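PDB 1LXN: hypothetical protein MTH1187, which is of unknown function but belongs to the UPF0045 family of thiamine-binding-protein relatives, forms a homotetramer, and may bind thiamine or a similar small molecule. Local coordinates for residues E27-L32 with M54-A59; T3-V8 with T75-D80. One frame throughout, in Å; residues are numbered along the deposited sequence.

Interaction 1 (E27-L32 with M54-A59); sequences EALKKL and MEAVKA
Leu32 lays its branched end against helix 50-66 at Ala56 and Ala59. Its CG rests 3.8 Å from Ala56 CA, so the branch point meets the helix backbone itself, a closeness that the small Ala56 side chain allows. From there the two methyls part: CD2 runs along the helix to Ala59 CB at 4.1 Å, while CD1 turns the other way to the CB of Glu55. The first torsion (chi1 -75°) places CG beside the backbone N and anti to the carbonyl carbon, and chi2 (-57°) spreads the methyls.

Leu29 comes in nearer the sheet, on the flank of helix 50-66 that faces it. One methyl does the touching, CD2, which sits 3.5 Å from Ala56 CB and about as near to Ala56 O; Leu6 and Ala60 receive the same side chain beyond. Ala56 CB is thus held between Leu29 CD2 and Leu32 CB.

Helices 19-29 and 50-66 lie on one side of a four-stranded antiparallel sheet, ordered 35-39, 42-47, 2-10, 72-79, in an alpha/beta sandwich of ferredoxin-like topology, and here the end of the first helix is pressed to the second. Small residues make the approach close: Ala28 and Ala59 meet with their CB atoms 4.2 Å apart, and Ala28 CB also lies over the Ala59 carbonyl oxygen. A type I turn from Leu29 to Leu32, closed by the bond from Leu32 N to Leu29 O, brings Leu32 to helix 50-66.

No hydrogen bond crosses between the segments. Salt bridges stay within each segment, Lys30 with Glu27 and Lys58 with Glu55; Lys58 NZ lies 2.6 Å from Glu55 OE2 and approaches it from above the carboxylate plane.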
ATOM      1  N   GLU A  27      -5.179   6.810  -5.316  1.00 24.35           N
ATOM      2  CA  GLU A  27      -6.328   6.948  -6.195  1.00 25.26           C
ATOM      3  C   GLU A  27      -6.370   5.757  -7.154  1.00 24.42           C
ATOM      4  O   GLU A  27      -7.446   5.260  -7.494  1.00 22.07           O
ATOM      5  CB  GLU A  27      -6.228   8.251  -6.990  1.00 28.82           C
ATOM      6  CG  GLU A  27      -7.570   8.820  -7.418  1.00 37.75           C
ATOM      7  CD  GLU A  27      -8.202   9.699  -6.344  1.00 43.89           C
ATOM      8  OE1 GLU A  27      -7.655  10.798  -6.077  1.00 47.07           O
ATOM      9  OE2 GLU A  27      -9.237   9.293  -5.765  1.00 44.47           O
ATOM     10  N   ALA A  28      -5.198   5.301  -7.590  1.00 21.95           N
ATOM     11  CA  ALA A  28      -5.126   4.162  -8.501  1.00 23.38           C
ATOM     12  C   ALA A  28      -5.486   2.874  -7.761  1.00 24.30           C
ATOM     13  O   ALA A  28      -6.136   1.993  -8.320  1.00 22.40           O
ATOM     14  CB  ALA A  28      -3.731   4.056  -9.105  1.00 22.46           C
ATOM     15  N   LEU A  29      -5.058   2.782  -6.500  1.00 26.67           N
ATOM     16  CA  LEU A  29      -5.325   1.629  -5.634  1.00 29.08           C
ATOM     17  C   LEU A  29      -6.821   1.448  -5.414  1.00 29.59           C
ATOM     18  O   LEU A  29      -7.334   0.333  -5.444  1.00 32.31           O
ATOM     19  CB  LEU A  29      -4.682   1.826  -4.254  1.00 29.25           C
ATOM     20  CG  LEU A  29      -3.221   1.475  -4.023  1.00 30.57           C
ATOM     21  CD1 LEU A  29      -2.753   2.052  -2.696  1.00 30.25           C
ATOM     22  CD2 LEU A  29      -3.067  -0.036  -4.034  1.00 34.37           C
ATOM     23  N   LYS A  30      -7.501   2.562  -5.167  1.00 30.03           N
ATOM     24  CA  LYS A  30      -8.937   2.576  -4.906  1.00 30.53           C
ATOM     25  C   LYS A  30      -9.792   1.896  -5.969  1.00 28.84           C
ATOM     26  O   LYS A  30     -10.930   1.519  -5.696  1.00 29.66           O
ATOM     27  CB  LYS A  30      -9.419   4.024  -4.740  1.00 30.58           C
ATOM     28  CG  LYS A  30      -8.822   4.746  -3.551  1.00 35.70           C
ATOM     29  CD  LYS A  30      -9.183   6.232  -3.547  1.00 37.29           C
ATOM     30  CE  LYS A  30     -10.682   6.462  -3.425  1.00 39.61           C
ATOM     31  NZ  LYS A  30     -11.019   7.920  -3.398  1.00 41.25           N
ATOM     32  N   LYS A  31      -9.256   1.754  -7.177  1.00 26.08           N
ATOM     33  CA  LYS A  31     -10.008   1.141  -8.265  1.00 25.82           C
ATOM     34  C   LYS A  31     -10.024  -0.383  -8.234  1.00 25.22           C
ATOM     35  O   LYS A  31     -10.829  -1.007  -8.926  1.00 23.85           O
ATOM     36  CB  LYS A  31      -9.464   1.615  -9.614  1.00 26.09           C
ATOM     37  CG  LYS A  31      -9.434   3.125  -9.771  1.00 26.21           C
ATOM     38  CD  LYS A  31      -9.045   3.510 -11.188  1.00 30.31           C
ATOM     39  CE  LYS A  31      -8.846   5.015 -11.322  1.00 31.91           C
ATOM     40  NZ  LYS A  31      -9.930   5.758 -10.626  1.00 31.50           N
ATOM     41  N   LEU A  32      -9.136  -0.983  -7.444  1.00 24.28           N
ATOM     42  CA  LEU A  32      -9.074  -2.438  -7.346  1.00 25.07           C
ATOM     43  C   LEU A  32      -9.873  -2.914  -6.147  1.00 24.93           C
ATOM     44  O   LEU A  32     -10.255  -2.118  -5.294  1.00 24.39           O
ATOM     45  CB  LEU A  32      -7.618  -2.921  -7.238  1.00 23.92           C
ATOM     46  CG  LEU A  32      -6.768  -2.885  -8.522  1.00 25.47           C
ATOM     47  CD1 LEU A  32      -7.452  -3.712  -9.612  1.00 25.06           C
ATOM     48  CD2 LEU A  32      -6.579  -1.458  -9.002  1.00 21.30           C
HETATM   49  N   MSE A  54      -1.260  -7.658  -6.186  1.00 19.62           N
HETATM   50  CA  MSE A  54      -0.240  -7.319  -7.179  1.00 21.83           C
HETATM   51  C   MSE A  54      -0.789  -6.321  -8.204  1.00 21.01           C
HETATM   52  O   MSE A  54      -0.087  -5.402  -8.623  1.00 18.82           O
HETATM   53  CB  MSE A  54       0.266  -8.571  -7.910  1.00 28.39           C
HETATM   54  CG  MSE A  54       0.919  -9.636  -7.025  1.00 40.04           C
HETATM   55 SE   MSE A  54       2.185  -8.921  -5.739  1.00 59.75          SE
HETATM   56  CE  MSE A  54       1.164  -9.243  -4.129  1.00 53.25           C
ATOM     57  N   GLU A  55      -2.037  -6.506  -8.621  1.00 19.59           N
ATOM     58  CA  GLU A  55      -2.632  -5.586  -9.581  1.00 21.54           C
ATOM     59  C   GLU A  55      -2.771  -4.197  -8.946  1.00 19.89           C
ATOM     60  O   GLU A  55      -2.556  -3.186  -9.610  1.00 19.30           O
ATOM     61  CB  GLU A  55      -4.004  -6.087 -10.049  1.00 22.55           C
ATOM     62  CG  GLU A  55      -3.969  -7.348 -10.916  1.00 27.21           C
ATOM     63  CD  GLU A  55      -3.138  -7.180 -12.183  1.00 31.89           C
ATOM     64  OE1 GLU A  55      -3.360  -6.197 -12.931  1.00 33.74           O
ATOM     65  OE2 GLU A  55      -2.263  -8.039 -12.437  1.00 32.92           O
ATOM     66  N   ALA A  56      -3.128  -4.146  -7.666  1.00 18.02           N
ATOM     67  CA  ALA A  56      -3.274  -2.859  -6.988  1.00 20.33           C
ATOM     68  C   ALA A  56      -1.911  -2.172  -6.852  1.00 19.99           C
ATOM     69  O   ALA A  56      -1.800  -0.954  -7.021  1.00 20.64           O
ATOM     70  CB  ALA A  56      -3.909  -3.046  -5.614  1.00 18.39           C
ATOM     71  N   VAL A  57      -0.878  -2.957  -6.558  1.00 18.71           N
ATOM     72  CA  VAL A  57       0.470  -2.419  -6.415  1.00 19.37           C
ATOM     73  C   VAL A  57       1.005  -1.915  -7.752  1.00 20.34           C
ATOM     74  O   VAL A  57       1.616  -0.850  -7.810  1.00 20.12           O
ATOM     75  CB  VAL A  57       1.440  -3.476  -5.819  1.00 20.20           C
ATOM     76  CG1 VAL A  57       2.888  -2.965  -5.854  1.00 15.85           C
ATOM     77  CG2 VAL A  57       1.031  -3.780  -4.376  1.00 19.33           C
ATOM     78  N   LYS A  58       0.782  -2.671  -8.825  1.00 21.27           N
ATOM     79  CA  LYS A  58       1.237  -2.235 -10.144  1.00 22.07           C
ATOM     80  C   LYS A  58       0.531  -0.939 -10.515  1.00 20.33           C
ATOM     81  O   LYS A  58       1.149  -0.009 -11.026  1.00 21.11           O
ATOM     82  CB  LYS A  58       0.942  -3.289 -11.218  1.00 24.06           C
ATOM     83  CG  LYS A  58       1.938  -4.437 -11.264  1.00 29.15           C
ATOM     84  CD  LYS A  58       1.632  -5.419 -12.393  1.00 31.32           C
ATOM     85  CE  LYS A  58       0.310  -6.139 -12.165  1.00 34.97           C
ATOM     86  NZ  LYS A  58       0.062  -7.211 -13.176  1.00 37.86           N
ATOM     87  N   ALA A  59      -0.767  -0.880 -10.247  1.00 17.85           N
ATOM     88  CA  ALA A  59      -1.548   0.308 -10.559  1.00 19.16           C
ATOM     89  C   ALA A  59      -1.026   1.543  -9.821  1.00 19.66           C
ATOM     90  O   ALA A  59      -0.897   2.619 -10.411  1.00 19.94           O
ATOM     91  CB  ALA A  59      -3.013   0.073 -10.214  1.00 18.18           C
TER

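Interaction 2 (T3-V8 with T75-D80); sequences TAELTV and TLKIDD
Glu5 holds CG anti to its backbone N (chi1 176°) and stays extended to the carboxylate, whereas Lys77 starts with CG beside its N and bends at chi3 (-52°), which turns CE and the ammonium toward the Glu5 carboxylate. The two chains run side by side on the same face, and Lys77 NZ meets Glu5 OE2 at 3.2 Å in a salt bridge whose hydrogen bond is weak; CE lies just as near that oxygen. The antiparallel strands that carry them are joined by paired backbone bonds at Thr3-Asp79, Glu5-Lys77 and Thr7-Thr75. The bond from Asp79 N to Thr3 O, 2.8 Å, runs nearly along the C=O axis. On this face too, a water joins Thr7 OG1, at 2.7 Å, to Thr75 OG1, and Asp79 OD1 has its salt bridge to Lys91. The opposite face, toward helix 50-66, is apolar: Leu76 CD1 nears Ala4 CB at 4.2 Å. An alanine here in place of Glu5 removes the carboxylate and its CG-CD arm, and the Lys77 ammonium would probably be less fixed. Since the hydrogen bond within the ion pair is weak, the pairing of the strands probably owes more to the six backbone bonds.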
ATOM      1  N   THR A   3      -2.570  -9.196   4.503  1.00 22.23           N
ATOM      2  CA  THR A   3      -2.272  -7.831   4.946  1.00 21.68           C
ATOM      3  C   THR A   3      -0.946  -7.403   4.330  1.00 21.36           C
ATOM      4  O   THR A   3      -0.031  -8.213   4.154  1.00 20.04           O
ATOM      5  CB  THR A   3      -2.170  -7.703   6.493  1.00 21.23           C
ATOM      6  OG1 THR A   3      -1.249  -8.678   7.002  1.00 20.66           O
ATOM      7  CG2 THR A   3      -3.542  -7.878   7.141  1.00 20.39           C
ATOM      8  N   ALA A   4      -0.838  -6.124   4.005  1.00 20.69           N
ATOM      9  CA  ALA A   4       0.374  -5.623   3.386  1.00 20.28           C
ATOM     10  C   ALA A   4       0.539  -4.132   3.596  1.00 19.00           C
ATOM     11  O   ALA A   4      -0.361  -3.454   4.089  1.00 19.31           O
ATOM     12  CB  ALA A   4       0.344  -5.931   1.883  1.00 19.13           C
ATOM     13  N   GLU A   5       1.707  -3.634   3.214  1.00 19.84           N
ATOM     14  CA  GLU A   5       2.006  -2.216   3.297  1.00 20.64           C
ATOM     15  C   GLU A   5       2.704  -1.816   2.010  1.00 19.51           C
ATOM     16  O   GLU A   5       3.599  -2.516   1.532  1.00 19.18           O
ATOM     17  CB  GLU A   5       2.910  -1.891   4.487  1.00 22.43           C
ATOM     18  CG  GLU A   5       3.289  -0.423   4.520  1.00 27.48           C
ATOM     19  CD  GLU A   5       3.929  -0.001   5.825  1.00 33.39           C
ATOM     20  OE1 GLU A   5       4.258   1.197   5.953  1.00 35.78           O
ATOM     21  OE2 GLU A   5       4.101  -0.859   6.718  1.00 35.19           O
ATOM     22  N   LEU A   6       2.298  -0.681   1.458  1.00 19.09           N
ATOM     23  CA  LEU A   6       2.870  -0.199   0.214  1.00 17.48           C
ATOM     24  C   LEU A   6       3.338   1.244   0.309  1.00 19.50           C
ATOM     25  O   LEU A   6       2.624   2.103   0.827  1.00 15.25           O
ATOM     26  CB  LEU A   6       1.826  -0.305  -0.897  1.00 17.03           C
ATOM     27  CG  LEU A   6       2.206   0.363  -2.218  1.00 20.10           C
ATOM     28  CD1 LEU A   6       3.303  -0.444  -2.915  1.00 17.14           C
ATOM     29  CD2 LEU A   6       0.963   0.474  -3.093  1.00 19.04           C
ATOM     30  N   THR A   7       4.544   1.503  -0.189  1.00 19.68           N
ATOM     31  CA  THR A   7       5.073   2.857  -0.212  1.00 21.91           C
ATOM     32  C   THR A   7       5.620   3.063  -1.620  1.00 21.61           C
ATOM     33  O   THR A   7       6.462   2.294  -2.089  1.00 22.73           O
ATOM     34  CB  THR A   7       6.222   3.075   0.804  1.00 24.10           C
ATOM     35  OG1 THR A   7       7.426   2.493   0.292  1.00 31.92           O
ATOM     36  CG2 THR A   7       5.894   2.422   2.145  1.00 25.67           C
ATOM     37  N   VAL A   8       5.099   4.072  -2.309  1.00 20.22           N
ATOM     38  CA  VAL A   8       5.547   4.400  -3.654  1.00 21.33           C
ATOM     39  C   VAL A   8       6.234   5.746  -3.489  1.00 22.21           C
ATOM     40  O   VAL A   8       5.590   6.737  -3.160  1.00 24.45           O
ATOM     41  CB  VAL A   8       4.360   4.535  -4.628  1.00 21.46           C
ATOM     42  CG1 VAL A   8       4.874   4.772  -6.044  1.00 19.99           C
ATOM     43  CG2 VAL A   8       3.500   3.280  -4.579  1.00 18.92           C
ATOM     44  N   THR A  75       8.114  -0.025  -2.441  1.00 19.04           N
ATOM     45  CA  THR A  75       8.319  -1.051  -1.437  1.00 20.75           C
ATOM     46  C   THR A  75       6.982  -1.700  -1.085  1.00 21.18           C
ATOM     47  O   THR A  75       5.973  -1.021  -0.893  1.00 19.23           O
ATOM     48  CB  THR A  75       8.953  -0.448  -0.159  1.00 22.79           C
ATOM     49  OG1 THR A  75      10.255   0.069  -0.471  1.00 24.61           O
ATOM     50  CG2 THR A  75       9.085  -1.503   0.928  1.00 24.98           C
ATOM     51  N   LEU A  76       6.986  -3.024  -1.019  1.00 20.45           N
ATOM     52  CA  LEU A  76       5.793  -3.775  -0.679  1.00 20.08           C
ATOM     53  C   LEU A  76       6.149  -4.842   0.345  1.00 20.64           C
ATOM     54  O   LEU A  76       7.083  -5.614   0.143  1.00 21.02           O
ATOM     55  CB  LEU A  76       5.214  -4.448  -1.925  1.00 18.78           C
ATOM     56  CG  LEU A  76       4.028  -5.389  -1.694  1.00 20.50           C
ATOM     57  CD1 LEU A  76       2.812  -4.589  -1.257  1.00 17.98           C
ATOM     58  CD2 LEU A  76       3.727  -6.169  -2.973  1.00 17.68           C
ATOM     59  N   LYS A  77       5.418  -4.860   1.452  1.00 20.60           N
ATOM     60  CA  LYS A  77       5.618  -5.858   2.491  1.00 22.26           C
ATOM     61  C   LYS A  77       4.327  -6.653   2.530  1.00 21.75           C
ATOM     62  O   LYS A  77       3.244  -6.078   2.610  1.00 20.71           O
ATOM     63  CB  LYS A  77       5.835  -5.217   3.865  1.00 25.30           C
ATOM     64  CG  LYS A  77       7.083  -4.373   4.007  1.00 31.25           C
ATOM     65  CD  LYS A  77       7.320  -3.998   5.476  1.00 35.25           C
ATOM     66  CE  LYS A  77       6.082  -3.363   6.118  1.00 36.75           C
ATOM     67  NZ  LYS A  77       6.279  -3.009   7.559  1.00 35.22           N
ATOM     68  N   ILE A  78       4.441  -7.972   2.468  1.00 21.59           N
ATOM     69  CA  ILE A  78       3.274  -8.835   2.501  1.00 22.22           C
ATOM     70  C   ILE A  78       3.328  -9.789   3.690  1.00 22.83           C
ATOM     71  O   ILE A  78       4.328 -10.481   3.907  1.00 25.16           O
ATOM     72  CB  ILE A  78       3.163  -9.694   1.216  1.00 21.79           C
ATOM     73  CG1 ILE A  78       3.189  -8.806  -0.028  1.00 21.79           C
ATOM     74  CG2 ILE A  78       1.872 -10.504   1.248  1.00 21.53           C
ATOM     75  CD1 ILE A  78       3.153  -9.587  -1.330  1.00 19.95           C
ATOM     76  N   ASP A  79       2.253  -9.811   4.467  1.00 22.92           N
ATOM     77  CA  ASP A  79       2.147 -10.717   5.602  1.00 21.92           C
ATOM     78  C   ASP A  79       0.998 -11.646   5.219  1.00 21.51           C
ATOM     79  O   ASP A  79      -0.166 -11.290   5.338  1.00 21.97           O
ATOM     80  CB  ASP A  79       1.808  -9.955   6.887  1.00 22.30           C
ATOM     81  CG  ASP A  79       1.755 -10.867   8.112  1.00 24.59           C
ATOM     82  OD1 ASP A  79       1.358 -10.391   9.193  1.00 26.71           O
ATOM     83  OD2 ASP A  79       2.114 -12.059   7.999  1.00 24.40           O
ATOM     84  N   ASP A  80       1.335 -12.832   4.738  1.00 23.02           N
ATOM     85  CA  ASP A  80       0.328 -13.789   4.303  1.00 22.92           C
ATOM     86  C   ASP A  80       0.205 -14.927   5.308  1.00 23.27           C
ATOM     87  O   ASP A  80       1.025 -15.844   5.319  1.00 22.49           O
ATOM     88  CB  ASP A  80       0.720 -14.329   2.925  1.00 23.36           C
ATOM     89  CG  ASP A  80      -0.381 -15.140   2.271  1.00 25.19           C
ATOM     90  OD1 ASP A  80      -1.459 -15.312   2.884  1.00 24.77           O
ATOM     91  OD2 ASP A  80      -0.157 -15.610   1.131  1.00 25.38           O
TER
HETATM   92  O   HOH W   1       9.563   2.862  -1.314  1.00 33.74           O

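From the N terminus, strand 2-10 leads into helix 19-29, whose end enters interaction 1 at once. The hairpin of strands 35-39 and 42-47 follows, and helix 50-66 then closes the inner loop against residues 27-32. Strand 72-79 comes back beside strand 2-10, so interaction 2 closes the outer loop with interaction 1 nested inside it. The two belong to different layers of one sandwich, their centres about 13 Å apart: helix against helix in one, strand against strand in the other. Val57 and Met54 reach Leu76 and Ile78, and Leu29 and Val57 reach Leu6, so both helices pack on the sheet, and these side chains join the two contacts.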